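Local coordinates for lipoprotein, putative (Bacillus anthracis, PDB 4NOH) that is of unknown function but, as a putative lipoprotein, probably works tethered to the cell membrane through a lipid and may itself bind lipids, at residues Ala34-Val39 against Lys43-Asn48. Residues are numbered along the deposited sequence; the frame is centred on the assembly and turned at random. Where two conformers were deposited one is given.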
# COMPACT_ATOMS: atom_id res chain seq x y z
N ALA A 34 -1.65 6.84 3.67
CA ALA A 34 -0.60 6.28 4.49
C ALA A 34 0.47 7.35 4.70
O ALA A 34 0.40 8.43 4.09
CB ALA A 34 0.01 5.04 3.83
N LYS A 35 1.41 7.07 5.57
CA LYS A 35 2.54 7.97 5.82
C LYS A 35 3.83 7.23 5.48
O LYS A 35 3.99 6.06 5.84
CB LYS A 35 2.53 8.42 7.28
CG LYS A 35 1.38 9.35 7.60
CD LYS A 35 1.19 9.68 9.07
CE LYS A 35 0.02 10.63 9.26
NZ LYS A 35 -0.23 10.99 10.69
N LEU A 36 4.67 7.87 4.67
CA LEU A 36 5.92 7.26 4.21
C LEU A 36 7.07 7.81 5.02
O LEU A 36 7.30 9.02 5.05
CB LEU A 36 6.16 7.53 2.71
CG LEU A 36 7.41 6.93 2.06
CD1 LEU A 36 7.29 5.42 2.01
CD2 LEU A 36 7.55 7.53 0.67
N GLY A 37 7.74 6.92 5.75
CA GLY A 37 8.86 7.29 6.58
C GLY A 37 10.03 6.36 6.38
O GLY A 37 10.06 5.58 5.43
N THR A 38 11.03 6.49 7.23
CA THR A 38 12.17 5.58 7.24
C THR A 38 12.38 5.01 8.64
O THR A 38 11.99 5.62 9.65
CB THR A 38 13.48 6.26 6.87
OG1 THR A 38 13.66 7.40 7.71
CG2 THR A 38 13.51 6.66 5.42
N VAL A 39 12.98 3.84 8.68
CA VAL A 39 13.35 3.18 9.93
C VAL A 39 14.55 2.32 9.57
O VAL A 39 14.43 1.44 8.72
CB VAL A 39 12.25 2.28 10.51
CG1 VAL A 39 12.78 1.48 11.69
CG2 VAL A 39 11.05 3.10 10.95
N LYS A 43 12.70 2.22 3.93
CA LYS A 43 11.41 2.90 3.85
C LYS A 43 10.32 2.07 4.49
O LYS A 43 10.33 0.83 4.39
CB LYS A 43 11.03 3.18 2.40
CG LYS A 43 11.68 4.43 1.85
CD LYS A 43 11.20 4.80 0.45
CE LYS A 43 11.53 6.27 0.15
NZ LYS A 43 11.15 6.75 -1.22
N VAL A 44 9.41 2.75 5.18
CA VAL A 44 8.25 2.08 5.80
C VAL A 44 7.00 2.88 5.45
O VAL A 44 6.98 4.10 5.57
CB VAL A 44 8.42 1.89 7.32
CG1 VAL A 44 8.61 3.19 8.05
CG2 VAL A 44 7.25 1.11 7.89
N LEU A 45 5.97 2.17 5.00
CA LEU A 45 4.69 2.77 4.62
C LEU A 45 3.76 2.42 5.76
O LEU A 45 3.46 1.25 5.95
CB LEU A 45 4.22 2.19 3.32
CG LEU A 45 3.07 2.85 2.57
CD1 LEU A 45 3.34 4.31 2.24
CD2 LEU A 45 2.79 2.08 1.28
N ILE A 46 3.31 3.43 6.48
CA ILE A 46 2.53 3.29 7.72
C ILE A 46 1.07 3.65 7.50
O ILE A 46 0.74 4.72 6.97
CB ILE A 46 3.10 4.21 8.82
CG1 ILE A 46 4.63 4.08 8.96
CG2 ILE A 46 2.42 3.91 10.16
CD1 ILE A 46 5.31 5.23 9.67
N MSE A 47 0.17 2.77 7.90
CA MSE A 47 -1.22 3.12 7.81
C MSE A 47 -1.86 2.84 9.13
O MSE A 47 -1.26 2.26 10.04
CB MSE A 47 -1.92 2.39 6.68
CG MSE A 47 -2.01 0.89 6.83
SE MSE A 47 -2.30 -0.01 5.08
CE MSE A 47 -0.46 -0.51 4.65
N ASN A 48 -3.07 3.33 9.26
CA ASN A 48 -3.83 3.07 10.45
C ASN A 48 -4.67 1.80 10.26
O ASN A 48 -4.86 1.29 9.14
CB ASN A 48 -4.64 4.26 10.97
CG ASN A 48 -5.78 4.69 10.06
OD1 ASN A 48 -6.27 3.96 9.21
ND2 ASN A 48 -6.26 5.90 10.29
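K35 and I46, and two residues on G37 and V44, face each other as the hydrogen-bonded pairs of an antiparallel beta hairpin in the mixed sheet, whose strands 26-39 and 42-48 are joined by a short turn. Each pair forms two backbone bonds: I46 N reaches K35 O at 2.8 Å, and G37 N meets V44 O almost straight, with 177° at the hydrogen. The return bond from V44 N comes in 47° above the carbonyl plane of G37, and K43 CA also lies 3.4 Å from that G37 O.

On one face of the sheet, L45 CD1 fits between A34 CB, 3.8 Å away, and L36 CD1. L45 CG stands anti to its own backbone N (chi1 -168°), which swings the branch back over the neighbouring strand. Beyond it, the extended K43 chain brings NZ to within 4.1 Å of L36 CD2. The opposite face carries K35, V44 and I46. Near the turn, V39 CG2 meets V44 CG1 at 3.8 Å, and V39, V44 and I46 all touch I96 of strand 95-96.

Strand 134-142 flanks the hairpin beside A34, and strand 118-122 beside V44 and I46, so both hairpin strands lie inside the sheet, neither at its edge. K35 runs outward from I46, its ammonium in cation-pi contact with the Y127 ring and its NZ hydrogen-bonded to the backbone O atoms of Y127 and I130.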